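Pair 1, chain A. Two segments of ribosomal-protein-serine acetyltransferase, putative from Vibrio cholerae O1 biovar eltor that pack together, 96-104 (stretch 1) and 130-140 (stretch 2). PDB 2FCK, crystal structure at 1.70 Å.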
# COMPACT_ATOMS: atom_id res chain seq x y z
N PHE A 96 1.90 -3.64 -6.59
CA PHE A 96 2.52 -2.54 -7.29
C PHE A 96 4.05 -2.53 -7.22
O PHE A 96 4.62 -1.54 -7.60
CB PHE A 96 2.02 -1.23 -6.76
CG PHE A 96 0.53 -1.19 -6.62
CD1 PHE A 96 -0.05 -1.19 -5.38
CD2 PHE A 96 -0.25 -1.23 -7.73
CE1 PHE A 96 -1.44 -1.19 -5.26
CE2 PHE A 96 -1.64 -1.22 -7.63
CZ PHE A 96 -2.21 -1.21 -6.39
N ASN A 97 4.65 -3.61 -6.72
CA ASN A 97 6.09 -3.75 -6.56
C ASN A 97 6.68 -2.58 -5.78
O ASN A 97 7.70 -2.02 -6.18
CB ASN A 97 6.78 -3.89 -7.91
CG ASN A 97 8.20 -4.43 -7.77
OD1 ASN A 97 8.47 -5.26 -6.88
ND2 ASN A 97 9.12 -3.93 -8.59
N MSE A 98 5.99 -2.20 -4.70
CA MSE A 98 6.25 -0.94 -4.01
C MSE A 98 6.32 -1.24 -2.52
O MSE A 98 5.82 -2.27 -2.09
CB MSE A 98 5.01 -0.03 -4.32
CG MSE A 98 5.13 1.23 -3.69
SE MSE A 98 3.65 2.37 -4.30
CE MSE A 98 3.64 3.13 -2.71
N ALA A 99 6.87 -0.33 -1.71
CA ALA A 99 6.72 -0.48 -0.26
C ALA A 99 6.65 0.89 0.42
O ALA A 99 6.99 1.89 -0.19
CB ALA A 99 7.94 -1.31 0.34
N SER A 100 6.24 0.87 1.67
CA SER A 100 6.10 2.04 2.56
C SER A 100 7.22 2.07 3.57
O SER A 100 7.45 1.09 4.27
CB SER A 100 4.78 1.83 3.38
OG SER A 100 4.87 2.43 4.68
N LEU A 101 7.92 3.20 3.65
CA LEU A 101 9.03 3.31 4.62
C LEU A 101 8.69 4.32 5.71
O LEU A 101 7.91 5.31 5.50
CB LEU A 101 10.32 3.78 3.93
CG LEU A 101 10.86 2.96 2.76
CD1 LEU A 101 12.25 3.50 2.46
CD2 LEU A 101 10.96 1.48 3.01
N GLY A 102 9.28 4.09 6.88
CA GLY A 102 9.17 5.04 7.96
C GLY A 102 10.51 5.07 8.67
O GLY A 102 11.37 4.22 8.43
N TYR A 103 10.69 6.06 9.52
CA TYR A 103 11.94 6.19 10.26
C TYR A 103 11.81 7.25 11.35
O TYR A 103 10.90 8.11 11.30
CB TYR A 103 13.15 6.60 9.34
CG TYR A 103 12.76 7.78 8.44
CD1 TYR A 103 12.93 9.08 8.88
CD2 TYR A 103 12.18 7.55 7.20
CE1 TYR A 103 12.52 10.20 8.04
CE2 TYR A 103 11.77 8.63 6.36
CZ TYR A 103 11.94 9.92 6.80
OH TYR A 103 11.56 10.96 5.96
N TRP A 104 12.72 7.20 12.31
CA TRP A 104 12.84 8.29 13.27
C TRP A 104 14.26 8.26 13.77
O TRP A 104 14.82 7.22 14.01
CB TRP A 104 11.78 8.21 14.38
CG TRP A 104 11.62 6.90 15.08
CD1 TRP A 104 10.71 5.94 14.83
CD2 TRP A 104 12.42 6.43 16.17
NE1 TRP A 104 10.87 4.89 15.72
CE2 TRP A 104 11.92 5.17 16.55
CE3 TRP A 104 13.51 6.97 16.88
CZ2 TRP A 104 12.47 4.43 17.61
CZ3 TRP A 104 14.05 6.25 17.93
CH2 TRP A 104 13.53 4.99 18.28
N LEU A 130 15.67 -6.27 -2.99
CA LEU A 130 14.23 -6.67 -3.11
C LEU A 130 13.66 -6.38 -4.49
O LEU A 130 12.56 -6.85 -4.83
CB LEU A 130 13.35 -6.04 -2.00
CG LEU A 130 13.76 -6.34 -0.54
CD1 LEU A 130 12.82 -5.73 0.53
CD2 LEU A 130 13.96 -7.84 -0.29
N GLU A 131 14.38 -5.59 -5.29
CA GLU A 131 14.02 -5.22 -6.66
C GLU A 131 12.66 -4.48 -6.77
O GLU A 131 11.94 -4.61 -7.77
CB GLU A 131 14.03 -6.44 -7.60
CG GLU A 131 15.45 -7.01 -7.85
CD GLU A 131 15.42 -8.32 -8.67
OE1 GLU A 131 14.65 -8.40 -9.64
OE2 GLU A 131 16.15 -9.26 -8.31
N LEU A 132 12.34 -3.69 -5.73
CA LEU A 132 11.15 -2.87 -5.70
C LEU A 132 11.40 -1.72 -6.68
O LEU A 132 12.56 -1.35 -6.94
CB LEU A 132 10.85 -2.38 -4.27
CG LEU A 132 10.51 -3.47 -3.27
CD1 LEU A 132 10.47 -2.90 -1.85
CD2 LEU A 132 9.22 -4.23 -3.61
N THR A 133 10.34 -1.19 -7.27
CA THR A 133 10.49 -0.12 -8.26
C THR A 133 9.91 1.23 -7.81
O THR A 133 9.94 2.18 -8.55
CB THR A 133 9.96 -0.54 -9.69
OG1 THR A 133 8.70 -1.22 -9.57
CG2 THR A 133 10.98 -1.46 -10.38
N ARG A 134 9.40 1.28 -6.58
CA ARG A 134 8.93 2.52 -5.98
C ARG A 134 8.85 2.37 -4.47
O ARG A 134 8.39 1.34 -3.96
CB ARG A 134 7.51 2.85 -6.50
CG ARG A 134 6.92 4.15 -5.92
CD ARG A 134 5.56 4.54 -6.64
NE ARG A 134 4.83 5.55 -5.85
CZ ARG A 134 4.91 6.88 -6.02
NH1 ARG A 134 5.63 7.40 -7.00
NH2 ARG A 134 4.28 7.69 -5.18
N LEU A 135 9.25 3.42 -3.75
CA LEU A 135 9.03 3.46 -2.29
C LEU A 135 8.29 4.75 -1.95
O LEU A 135 8.56 5.76 -2.56
CB LEU A 135 10.38 3.48 -1.56
CG LEU A 135 11.31 2.27 -1.86
CD1 LEU A 135 12.73 2.50 -1.26
CD2 LEU A 135 10.75 0.99 -1.34
N GLU A 136 7.35 4.68 -1.02
CA GLU A 136 6.70 5.88 -0.45
C GLU A 136 7.12 6.11 1.02
O GLU A 136 7.14 5.17 1.84
CB GLU A 136 5.20 5.74 -0.57
CG GLU A 136 4.80 6.01 -2.05
CD GLU A 136 3.29 5.95 -2.30
OE1 GLU A 136 2.51 5.66 -1.37
OE2 GLU A 136 2.93 6.12 -3.49
N ILE A 137 7.41 7.37 1.35
CA ILE A 137 7.57 7.87 2.71
C ILE A 137 6.40 8.80 3.03
O ILE A 137 6.08 9.59 2.15
CB ILE A 137 8.86 8.63 2.80
CG1 ILE A 137 10.03 7.63 2.66
CG2 ILE A 137 9.00 9.40 4.13
CD1 ILE A 137 11.27 8.27 2.30
N VAL A 138 5.74 8.65 4.20
CA VAL A 138 4.65 9.56 4.60
C VAL A 138 5.14 10.33 5.81
O VAL A 138 5.50 9.72 6.81
CB VAL A 138 3.35 8.80 5.01
CG1 VAL A 138 2.22 9.80 5.35
CG2 VAL A 138 2.96 7.90 3.85
N CYS A 139 5.19 11.65 5.71
CA CYS A 139 5.63 12.45 6.86
C CYS A 139 4.47 13.21 7.45
O CYS A 139 3.59 13.67 6.72
CB CYS A 139 6.70 13.47 6.43
SG CYS A 139 8.24 12.67 5.96
N ASP A 140 4.49 13.39 8.77
CA ASP A 140 3.54 14.28 9.41
C ASP A 140 3.85 15.67 8.87
O ASP A 140 5.02 16.08 8.92
CB ASP A 140 3.73 14.22 10.93
CG ASP A 140 2.62 14.94 11.69
OD1 ASP A 140 2.44 16.15 11.50
OD2 ASP A 140 1.89 14.27 12.47
O HOH W 1 6.58 0.21 -8.64
O HOH W 2 10.23 -7.30 -6.37
O HOH W 3 5.42 5.97 5.80

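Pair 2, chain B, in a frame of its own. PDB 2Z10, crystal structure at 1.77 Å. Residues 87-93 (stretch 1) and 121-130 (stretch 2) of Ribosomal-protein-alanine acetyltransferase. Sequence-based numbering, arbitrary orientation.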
# COMPACT_ATOMS: atom_id res chain seq x y z
N HIS B 87 13.07 0.14 2.39
CA HIS B 87 12.54 -1.21 2.25
C HIS B 87 12.95 -1.79 0.89
O HIS B 87 12.47 -2.84 0.49
CB HIS B 87 11.02 -1.17 2.39
CG HIS B 87 10.56 -0.82 3.78
ND1 HIS B 87 10.80 -1.63 4.86
CD2 HIS B 87 9.87 0.25 4.24
CE1 HIS B 87 10.27 -1.08 5.95
NE2 HIS B 87 9.70 0.07 5.60
N ALA B 88 13.87 -1.10 0.23
CA ALA B 88 14.37 -1.51 -1.09
C ALA B 88 13.22 -1.85 -2.03
O ALA B 88 13.27 -2.87 -2.70
CB ALA B 88 15.30 -2.70 -0.97
N LYS B 89 12.21 -1.00 -2.09
CA LYS B 89 11.11 -1.29 -3.00
C LYS B 89 10.52 -0.04 -3.61
O LYS B 89 10.71 1.07 -3.11
CB LYS B 89 10.03 -2.05 -2.26
CG LYS B 89 9.34 -1.19 -1.22
CD LYS B 89 8.25 -1.98 -0.50
CE LYS B 89 7.53 -1.09 0.48
NZ LYS B 89 6.42 -1.81 1.14
N LEU B 90 9.82 -0.25 -4.72
CA LEU B 90 9.11 0.85 -5.37
C LEU B 90 7.99 0.28 -6.19
O LEU B 90 7.86 -0.96 -6.33
CB LEU B 90 10.08 1.69 -6.25
CG LEU B 90 10.80 1.02 -7.41
CD1 LEU B 90 9.95 0.93 -8.64
CD2 LEU B 90 12.02 1.88 -7.78
N GLU B 91 7.14 1.16 -6.72
CA GLU B 91 6.05 0.73 -7.60
C GLU B 91 6.32 1.37 -8.97
O GLU B 91 6.89 2.47 -9.03
CB GLU B 91 4.69 1.21 -7.08
CG GLU B 91 3.52 0.84 -8.02
CD GLU B 91 2.18 1.13 -7.38
OE1 GLU B 91 2.06 0.91 -6.16
OE2 GLU B 91 1.25 1.57 -8.10
N LEU B 92 5.97 0.68 -10.05
CA LEU B 92 6.22 1.22 -11.38
C LEU B 92 4.89 1.24 -12.12
O LEU B 92 4.11 0.31 -11.98
CB LEU B 92 7.24 0.33 -12.11
CG LEU B 92 8.00 0.84 -13.31
CD1 LEU B 92 8.87 2.07 -12.92
CD2 LEU B 92 8.91 -0.32 -13.79
N GLY B 93 4.60 2.30 -12.87
CA GLY B 93 3.34 2.31 -13.60
C GLY B 93 3.56 3.03 -14.92
O GLY B 93 4.33 4.00 -14.98
N LEU B 121 20.11 0.37 -8.16
CA LEU B 121 19.66 0.71 -6.83
C LEU B 121 19.51 -0.50 -5.91
O LEU B 121 19.24 -0.34 -4.74
CB LEU B 121 18.32 1.48 -6.92
CG LEU B 121 18.44 2.80 -7.69
CD1 LEU B 121 17.00 3.43 -7.81
CD2 LEU B 121 19.32 3.78 -6.95
N ARG B 122 19.66 -1.70 -6.46
CA ARG B 122 19.56 -2.94 -5.66
C ARG B 122 18.20 -3.10 -4.97
O ARG B 122 18.09 -3.55 -3.82
CB ARG B 122 20.68 -3.00 -4.63
CG ARG B 122 22.08 -3.05 -5.26
CD ARG B 122 23.23 -2.76 -4.25
NE ARG B 122 23.46 -3.85 -3.31
CZ ARG B 122 24.45 -3.87 -2.42
NH1 ARG B 122 25.32 -2.86 -2.33
NH2 ARG B 122 24.58 -4.91 -1.59
N ALA B 123 17.16 -2.70 -5.69
CA ALA B 123 15.81 -2.88 -5.17
C ALA B 123 15.56 -4.38 -5.01
O ALA B 123 16.04 -5.19 -5.81
CB ALA B 123 14.81 -2.33 -6.18
N GLU B 124 14.79 -4.76 -4.00
CA GLU B 124 14.43 -6.14 -3.80
C GLU B 124 13.06 -6.41 -4.41
O GLU B 124 12.76 -7.52 -4.85
CB GLU B 124 14.36 -6.42 -2.30
CG GLU B 124 14.01 -7.87 -1.96
CD GLU B 124 14.93 -8.87 -2.64
OE1 GLU B 124 16.16 -8.67 -2.60
OE2 GLU B 124 14.38 -9.87 -3.20
N ARG B 125 12.21 -5.38 -4.43
CA ARG B 125 10.85 -5.57 -4.92
C ARG B 125 10.35 -4.43 -5.77
O ARG B 125 10.46 -3.27 -5.35
CB ARG B 125 9.89 -5.71 -3.70
CG ARG B 125 8.37 -5.69 -4.04
CD ARG B 125 7.49 -5.50 -2.73
NE ARG B 125 6.06 -5.35 -3.09
CZ ARG B 125 5.27 -6.36 -3.43
NH1 ARG B 125 5.74 -7.60 -3.43
NH2 ARG B 125 4.03 -6.15 -3.84
N VAL B 126 9.82 -4.76 -6.94
CA VAL B 126 9.15 -3.73 -7.75
C VAL B 126 7.71 -4.20 -7.91
O VAL B 126 7.44 -5.32 -8.39
CB VAL B 126 9.78 -3.57 -9.14
CG1 VAL B 126 8.89 -2.61 -10.00
CG2 VAL B 126 11.19 -2.98 -8.97
N GLN B 127 6.76 -3.35 -7.51
CA GLN B 127 5.37 -3.80 -7.65
C GLN B 127 4.64 -3.02 -8.73
O GLN B 127 5.10 -1.95 -9.12
CB GLN B 127 4.63 -3.72 -6.31
CG GLN B 127 4.24 -2.38 -5.84
CD GLN B 127 3.22 -2.47 -4.67
OE1 GLN B 127 3.18 -3.45 -3.92
NE2 GLN B 127 2.45 -1.43 -4.49
N PHE B 128 3.57 -3.61 -9.24
CA PHE B 128 2.71 -2.99 -10.24
C PHE B 128 1.30 -3.14 -9.71
O PHE B 128 0.97 -4.12 -9.06
CB PHE B 128 2.76 -3.74 -11.58
CG PHE B 128 4.14 -3.83 -12.16
CD1 PHE B 128 4.56 -2.89 -13.09
CD2 PHE B 128 5.01 -4.85 -11.77
CE1 PHE B 128 5.85 -2.94 -13.63
CE2 PHE B 128 6.31 -4.91 -12.30
CZ PHE B 128 6.72 -3.94 -13.24
N LYS B 129 0.44 -2.17 -10.00
CA LYS B 129 -0.92 -2.27 -9.52
C LYS B 129 -1.83 -1.93 -10.69
O LYS B 129 -1.64 -0.90 -11.32
CB LYS B 129 -1.08 -1.28 -8.37
CG LYS B 129 -2.20 -1.53 -7.44
CD LYS B 129 -2.13 -0.58 -6.22
CE LYS B 129 -1.20 -1.13 -5.15
NZ LYS B 129 -0.92 -0.09 -4.11
N VAL B 130 -2.78 -2.79 -11.01
CA VAL B 130 -3.67 -2.49 -12.12
C VAL B 130 -5.11 -2.80 -11.79
O VAL B 130 -5.41 -3.68 -11.02
CB VAL B 130 -3.29 -3.28 -13.37
CG1 VAL B 130 -1.90 -2.85 -13.84
CG2 VAL B 130 -3.27 -4.76 -13.06
O HOH W 4 6.75 -2.38 -3.95
O HOH W 5 1.41 0.22 -11.17

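Pair 1 and pair 2 share one backbone design: two neighbouring parallel strands whose axes approach to 4.7 and 4.6 Å, with N-to-C directions 35° and 37° apart. Fourteen central residues superpose with an RMSD of 0.5 Å on N, CA and C. The backbone ladder is conserved accordingly. In pair 1, A99(A) N donates to R134(A) O (3.2 Å), E136(A) N to A99(A) O (2.9 Å) and L101(A) N to E136(A) O (2.8 Å). The matched bonds in pair 2 run from L90(B) N to R125(B) O (3.2 Å), Q127(B) N to L90(B) O (2.9 Å) and L92(B) N to Q127(B) O (2.9 Å).

The entry to the ladder differs. N97(A) matches A88(B), both with positive phi. N97(A) O accepts from T133(A) N (3.0 Å), and its side chain ties down the loop, ND2 donating to E131(A) O (3.0 Å) and T133(A) OG1 (2.9 Å). A88(B) has only a methyl group, 4.1 Å from CB to E124(B) CB; its carbonyl O accepts from both E124(B) N (2.8 Å) and R125(B) N (3.2 Å). In pair 1 the equivalent R134(A) N is left without a partner.

On the face carrying A99(A) and L135(A), bulk is redistributed. The small A99(A) CB meets L132(A) CD1 at 3.7 Å and L135(A) CD2 at 4.0 Å. At the matched positions the large residue is L90(B), whose CD1 lies 3.9 Å from V126(B) CG1, while L132(A) is replaced by A123(B). The side-chain centres of A99(A) and L90(B) nevertheless fall 0.8 Å apart. Farther along, L101(A) CD1 touches L135(A) CD1 (3.9 Å) and its CB approaches I137(A) CG1 (4.1 Å). L92(B) packs on both neighbours, its CB 4.0 Å from V126(B) CG1 and 3.9 Å from F128(B) CE1, so an aromatic ring serves where pair 1 has a branched aliphatic chain.

The face carrying S100(A) and E136(A) has polar side chains in both pairs, though pair 1 adds the apolar M98(A), and it is wired differently. R134(A) and R125(B) match, and each binds two residues ahead in its own stretch: R134(A) NH2 forms a salt bridge with E136(A) OE2 (2.7 Å), whereas R125(B) NH2 donates to Q127(B) OE1 (2.8 Å). The amide leaves Q127(B) NE2 free to donate across the strands to E91(B) OE1 (2.9 Å). S100(A), at the position of E91(B), makes no side-chain hydrogen bond to the other stretch; its CB lies 4.4 Å from E136(A) O, and its OG is bonded elsewhere in the structure. M98(A), a selenomethionine, places SE 3.7 Å from R134(A) CD; the matched K89(B) leads its end away.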